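Local coordinates for protein adhesin competence repressor (Streptococcus pyogenes serotype M3, PDB 5JLU) that binds zinc and DNA as a MarR-family repressor, regulating transcription in response to zinc, at the interface of chains A and B. Numbering follows the deposited sequence. Chains: chain A/B, Adhesin competence repressor.

Contact 1: the interface of chains A and B. Residues chain A 122-123, 125-126, 134; chain B 7-8, 11, 140.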
# COMPACT_ATOMS: atom_id res chain seq x y z
N TYR A 122 -7.65 13.59 -5.84
CA TYR A 122 -6.32 14.10 -6.13
C TYR A 122 -6.44 15.50 -6.85
O TYR A 122 -5.69 16.42 -6.54
CB TYR A 122 -5.57 13.10 -6.98
CG TYR A 122 -5.38 11.71 -6.36
CD1 TYR A 122 -5.14 11.55 -5.00
CD2 TYR A 122 -5.38 10.62 -7.14
CE1 TYR A 122 -4.97 10.29 -4.44
CE2 TYR A 122 -5.18 9.34 -6.60
CZ TYR A 122 -4.96 9.21 -5.25
OH TYR A 122 -4.71 7.99 -4.71
N ASN A 123 -7.41 15.65 -7.75
CA ASN A 123 -7.64 16.96 -8.41
C ASN A 123 -7.85 18.06 -7.41
O ASN A 123 -7.05 19.04 -7.35
CB ASN A 123 -8.80 16.87 -9.42
CG ASN A 123 -9.10 18.23 -10.08
OD1 ASN A 123 -9.95 18.90 -9.64
ND2 ASN A 123 -8.33 18.64 -11.07
N LEU A 125 -6.96 18.23 -4.38
CA LEU A 125 -5.80 18.53 -3.58
C LEU A 125 -4.71 19.29 -4.38
O LEU A 125 -4.08 20.21 -3.89
CB LEU A 125 -5.35 17.22 -3.06
CG LEU A 125 -4.09 16.68 -2.52
CD1 LEU A 125 -4.44 15.21 -2.18
CD2 LEU A 125 -2.98 16.75 -3.55
N LEU A 126 -4.53 18.88 -5.64
CA LEU A 126 -3.63 19.52 -6.49
C LEU A 126 -4.04 21.02 -6.72
O LEU A 126 -3.19 21.93 -6.69
CB LEU A 126 -3.53 18.69 -7.77
CG LEU A 126 -2.81 17.35 -7.58
CD1 LEU A 126 -2.92 16.50 -8.84
CD2 LEU A 126 -1.37 17.49 -7.20
N LEU A 134 2.99 23.21 -8.93
CA LEU A 134 2.74 21.91 -9.51
C LEU A 134 3.85 21.39 -10.39
O LEU A 134 3.91 20.18 -10.61
CB LEU A 134 1.37 21.84 -10.24
CG LEU A 134 0.20 21.96 -9.25
CD1 LEU A 134 -1.11 22.13 -9.97
CD2 LEU A 134 0.10 20.79 -8.28
N LEU B 7 -1.29 15.08 -13.46
CA LEU B 7 -0.67 14.79 -12.17
C LEU B 7 -1.58 13.87 -11.31
O LEU B 7 -1.07 13.08 -10.55
CB LEU B 7 -0.33 16.04 -11.41
CG LEU B 7 1.07 16.61 -11.68
CD1 LEU B 7 1.59 16.40 -13.10
CD2 LEU B 7 1.09 18.10 -11.33
N GLU B 8 -2.89 14.02 -11.45
CA GLU B 8 -3.94 13.18 -10.82
C GLU B 8 -3.62 11.74 -11.10
O GLU B 8 -3.48 10.94 -10.17
CB GLU B 8 -5.32 13.52 -11.42
CG GLU B 8 -5.86 14.85 -10.97
CD GLU B 8 -5.37 16.11 -11.76
OE1 GLU B 8 -4.51 16.08 -12.68
OE2 GLU B 8 -5.90 17.18 -11.41
N LEU B 11 -0.42 10.55 -9.49
CA LEU B 11 -0.62 10.22 -8.10
C LEU B 11 -1.31 8.84 -7.97
O LEU B 11 -0.92 8.06 -7.11
CB LEU B 11 -1.41 11.24 -7.33
CG LEU B 11 -0.75 12.50 -6.81
CD1 LEU B 11 -1.79 13.39 -6.14
CD2 LEU B 11 0.31 12.11 -5.81
N PHE B 140 3.06 19.65 -0.13
CA PHE B 140 2.35 18.58 -0.82
C PHE B 140 2.18 17.30 0.04
O PHE B 140 1.04 16.80 0.19
CB PHE B 140 3.03 18.26 -2.15
CG PHE B 140 2.50 17.06 -2.81
CD1 PHE B 140 1.21 17.05 -3.31
CD2 PHE B 140 3.28 15.91 -2.90
CE1 PHE B 140 0.71 15.91 -3.90
CE2 PHE B 140 2.77 14.76 -3.46
CZ PHE B 140 1.49 14.76 -3.96

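Contact 2: the interface of chains A and B. Residues chain A 11, 140, 143-144, 147; chain B 121-122, 124-125.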
# COMPACT_ATOMS: atom_id res chain seq x y z
N LEU A 11 7.54 11.17 4.43
CA LEU A 11 7.33 10.27 3.33
C LEU A 11 7.10 8.83 3.85
O LEU A 11 6.23 8.14 3.34
CB LEU A 11 8.46 10.26 2.33
CG LEU A 11 8.56 11.33 1.27
CD1 LEU A 11 9.82 11.11 0.45
CD2 LEU A 11 7.34 11.24 0.38
N PHE A 140 8.62 15.96 -8.16
CA PHE A 140 8.68 15.06 -7.00
C PHE A 140 7.99 13.70 -7.25
O PHE A 140 8.61 12.64 -7.04
CB PHE A 140 8.13 15.75 -5.76
CG PHE A 140 7.96 14.85 -4.61
CD1 PHE A 140 9.07 14.32 -3.98
CD2 PHE A 140 6.69 14.50 -4.17
CE1 PHE A 140 8.92 13.44 -2.93
CE2 PHE A 140 6.53 13.60 -3.14
CZ PHE A 140 7.64 13.08 -2.52
N VAL A 143 10.09 11.43 -9.66
CA VAL A 143 11.27 10.73 -9.12
C VAL A 143 10.94 9.69 -8.03
O VAL A 143 11.58 8.66 -7.91
CB VAL A 143 12.39 11.69 -8.61
CG1 VAL A 143 12.90 12.58 -9.72
CG2 VAL A 143 11.96 12.54 -7.45
N PHE A 144 9.95 10.03 -7.21
CA PHE A 144 9.52 9.13 -6.17
C PHE A 144 9.05 7.82 -6.78
O PHE A 144 9.47 6.77 -6.35
CB PHE A 144 8.43 9.81 -5.34
CG PHE A 144 8.08 9.13 -4.08
CD1 PHE A 144 8.87 8.15 -3.51
CD2 PHE A 144 6.94 9.47 -3.43
CE1 PHE A 144 8.51 7.55 -2.32
CE2 PHE A 144 6.57 8.85 -2.25
CZ PHE A 144 7.37 7.91 -1.69
N GLU A 147 11.98 5.79 -8.14
CA GLU A 147 12.58 5.14 -7.01
C GLU A 147 11.80 3.91 -6.47
O GLU A 147 12.35 2.80 -6.46
CB GLU A 147 12.82 6.13 -5.89
CG GLU A 147 13.90 5.68 -4.93
CD GLU A 147 15.24 5.43 -5.64
OE1 GLU A 147 15.68 4.27 -5.65
OE2 GLU A 147 15.79 6.39 -6.22
N VAL B 121 16.77 6.10 1.38
CA VAL B 121 16.28 6.25 0.05
C VAL B 121 15.49 7.51 -0.11
O VAL B 121 15.63 8.24 -1.12
CB VAL B 121 15.46 5.03 -0.40
CG1 VAL B 121 14.80 5.28 -1.75
CG2 VAL B 121 16.37 3.77 -0.46
N TYR B 122 14.67 7.83 0.86
CA TYR B 122 13.91 9.07 0.74
C TYR B 122 14.90 10.29 0.85
O TYR B 122 14.76 11.26 0.10
CB TYR B 122 12.86 9.10 1.82
CG TYR B 122 11.83 7.97 1.78
CD1 TYR B 122 11.37 7.43 0.59
CD2 TYR B 122 11.31 7.49 2.93
CE1 TYR B 122 10.44 6.40 0.56
CE2 TYR B 122 10.37 6.46 2.93
CZ TYR B 122 9.93 5.95 1.72
OH TYR B 122 8.97 4.99 1.69
N ARG B 124 18.07 10.52 -0.11
CA ARG B 124 18.71 10.72 -1.43
C ARG B 124 17.78 11.36 -2.44
O ARG B 124 18.16 12.16 -3.28
CB ARG B 124 19.14 9.41 -2.03
CG ARG B 124 20.08 8.56 -1.17
CD ARG B 124 20.67 7.38 -1.97
NE ARG B 124 19.87 6.14 -2.27
CZ ARG B 124 19.02 5.93 -3.30
NH1 ARG B 124 18.43 4.73 -3.45
NH2 ARG B 124 18.72 6.89 -4.18
N LEU B 125 16.54 10.98 -2.41
CA LEU B 125 15.66 11.54 -3.41
C LEU B 125 15.30 13.01 -3.13
O LEU B 125 15.24 13.84 -4.03
CB LEU B 125 14.49 10.63 -3.42
CG LEU B 125 13.08 10.74 -3.86
CD1 LEU B 125 12.49 9.34 -3.53
CD2 LEU B 125 12.35 11.83 -3.10

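Contact 3: the interface of chains A and B. Residues chain A 18-19, 22, 41; chain B 15, 18-19, 22.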
# COMPACT_ATOMS: atom_id res chain seq x y z
N ILE A 18 -0.80 4.85 3.41
CA ILE A 18 -1.35 4.13 2.21
C ILE A 18 -1.47 2.65 2.49
O ILE A 18 -2.50 2.07 2.20
CB ILE A 18 -0.53 4.37 0.94
CG1 ILE A 18 -0.75 5.82 0.45
CG2 ILE A 18 -0.88 3.38 -0.19
CD1 ILE A 18 0.39 6.29 -0.41
N LEU A 19 -0.44 2.04 3.02
CA LEU A 19 -0.53 0.60 3.30
C LEU A 19 -1.64 0.29 4.35
O LEU A 19 -2.49 -0.60 4.13
CB LEU A 19 0.84 0.03 3.68
CG LEU A 19 1.96 0.12 2.61
CD1 LEU A 19 3.30 -0.40 3.10
CD2 LEU A 19 1.55 -0.69 1.38
N ALA A 22 -5.34 0.79 2.96
CA ALA A 22 -5.69 -0.31 2.10
C ALA A 22 -6.00 -1.62 2.87
O ALA A 22 -6.87 -2.38 2.47
CB ALA A 22 -4.60 -0.53 1.10
N ASN A 41 -4.73 -6.27 -4.55
CA ASN A 41 -4.65 -5.12 -5.44
C ASN A 41 -4.11 -5.54 -6.80
O ASN A 41 -4.57 -5.04 -7.84
CB ASN A 41 -3.78 -4.03 -4.84
CG ASN A 41 -4.43 -3.43 -3.60
OD1 ASN A 41 -5.33 -2.57 -3.70
ND2 ASN A 41 -4.01 -3.88 -2.44
N VAL B 15 0.21 5.67 -5.90
CA VAL B 15 -0.45 4.83 -4.93
C VAL B 15 -0.46 3.31 -5.33
O VAL B 15 -0.26 2.39 -4.47
CB VAL B 15 -1.84 5.42 -4.65
CG1 VAL B 15 -2.70 4.55 -3.75
CG2 VAL B 15 -1.70 6.78 -4.01
N ILE B 18 2.95 1.69 -4.93
CA ILE B 18 3.14 1.34 -3.48
C ILE B 18 2.37 0.09 -3.13
O ILE B 18 2.91 -0.80 -2.50
CB ILE B 18 2.78 2.48 -2.53
CG1 ILE B 18 3.84 3.60 -2.64
CG2 ILE B 18 2.65 2.02 -1.07
CD1 ILE B 18 3.29 4.92 -2.20
N LEU B 19 1.11 0.01 -3.50
CA LEU B 19 0.33 -1.19 -3.16
C LEU B 19 0.93 -2.46 -3.85
O LEU B 19 1.15 -3.50 -3.18
CB LEU B 19 -1.15 -0.98 -3.46
CG LEU B 19 -1.88 0.15 -2.67
CD1 LEU B 19 -3.32 0.33 -3.09
CD2 LEU B 19 -1.84 -0.17 -1.18
N ALA B 22 4.41 -3.63 -2.30
CA ALA B 22 4.19 -4.28 -1.03
C ALA B 22 3.59 -5.70 -1.16
O ALA B 22 3.93 -6.58 -0.38
CB ALA B 22 3.30 -3.42 -0.18

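Contact 1: the interface of chains A and B
Between A:Asn123 and B:Glu8 a hydrogen bond spans the two chains: the side-chain amide nitrogen ND2 donates to the carboxylate oxygen OE2 at 2.9 Å, with 155° at the hydrogen. The two side chains run alongside each other in the same direction, amide and carboxylate planes only 18° apart. OE2 is met on its anti side, somewhat out of the carboxylate plane, but lies close to the amide plane. B:Glu8 CG, opposite the carbonyl carbon (chi1 -73°), lies 3.8 Å from A:Asn123 CA; the bend at chi2 then turns the carboxylate toward the amide.

Apolar contacts flank the bond. A:Leu126 puts its CD1 branch against B:Leu7 CB at 3.7 Å and touches the carboxyl carbon of B:Glu8 as well. The CD2 branch of B:Leu7 packs on A:Leu134 CB at 3.9 Å. B:Leu11 sets CB 4.0 Å above one face of the A:Tyr122 ring, toward its rim, and CD1 against A:Tyr122 CB.

Next to this layer, A:Leu125 CD2 meets B:Phe140 CE1 at 3.8 Å, the side chains crossing at about a right angle. B:Leu11 CD2 lies in plane at the edge of that phenyl ring. The patch docks helices 7-23 and 131-149 of chain B against helices 105-127 and 131-149 of chain A, helping to hold the MarR-type dimer together.

Contact 2: the interface of chains A and B
A:Phe144 and B:Tyr122 approach at a slant, bringing their CE1 ring carbons to 3.7 Å, a contact of ring margins; no stack is formed. The phenyl group is placed by a chi1 of -169°, with CG opposite the backbone N. Its CD1 also meets the CD1 branch of B:Leu125 at 3.8 Å. The leucine inserts between several chain A side chains: CD1 faces A:Phe144 and CB of A:Glu147, while CG lies 4.2 Å from A:Val143 CG2.

A:Glu147 runs antiparallel to B:Leu125, their side chains lying alongside. Its CG methylene, anti to the backbone N (chi1 -157°), meets B:Val121 CG1 at 3.3 Å, a tight apolar contact; the bend at chi2 turns the carboxylate toward B:Arg124. There a salt bridge forms, OE1 of A:Glu147 lying 3.6 Å from NH1 of B:Arg124, in plane at the guanidinium edge, and OE2 equally far, 3.6 Å, from NH2. Both oxygens are thus paired, but these long distances and the 81° between the planes suggest attraction between charges rather than hydrogen bonding.

In the fold, most of the chain A residues lie on the C-terminal helix 131-149 and their partners occupy about one turn of helix 105-127 in chain B, with A:Leu11 of helix 7-23 bordering the patch against B:Tyr122.

Contact 3: the interface of chains A and B
A:Ile18 and B:Ile18 meet through their CD1 methyls at 3.7 Å, side chains crossing at about a right angle, in the helical dimer interface of this MarR-family regulator. Each isoleucine belongs to helix 7-23 of its chain, and the residue meets its own copy here, as expected close to the two-fold axis.

Aliphatic packing continues in reciprocal pairs. A:Leu19 CD2 lies 3.6 Å from B:Ala22 CB, and A:Ala22 CB is at the matching 3.6 Å from B:Leu19 CD2. The same leucine branches reach the neighbouring isoleucines: A:Ile18 CG2 is 3.8 Å from B:Leu19 CD2, and the exchanged pair repeats the distance. The CG2 methyl of the isoleucine stands opposite its backbone N, while CG1 (chi1 -71°) takes the place beside it, so one branch serves the leucine and the other carries CD1 to the isoleucine copy. At the margin, B:Val15 CG2 approaches A:Ile18 CD1 at 4.2 Å.

Contact between an apolar branch and a polar group involves A:Asn41, the first residue of helix 41-52. Its side-chain carbonyl oxygen OD1 lies 3.6 Å from B:Leu19 CD1. The two side chains meet at a slant, bringing the amide against the CD1 branch while CD2 serves A:Ala22 and A:Ile18.

The C-alpha centres of contacts 1 and 2 are about 17 Å apart, and contact 3 lies about 18 Å from contact 1 and 17 Å from contact 2. Contacts 1 and 2 draw on the same three helices, 7-23, 105-127 and 131-149, with the chains exchanged: B:Leu11 with A:Tyr122 and B:Phe140 with A:Leu125 in contact 1 are twins of A:Leu11 with B:Tyr122 and A:Phe140 with B:Leu125 in contact 2. Helix 7-23 joins all three patches, its later turns self-associating in contact 3. There helix 41-52, which carries the zinc ligand A:His45, also touches the partner chain; the structure alone does not show whether metal binding is felt there.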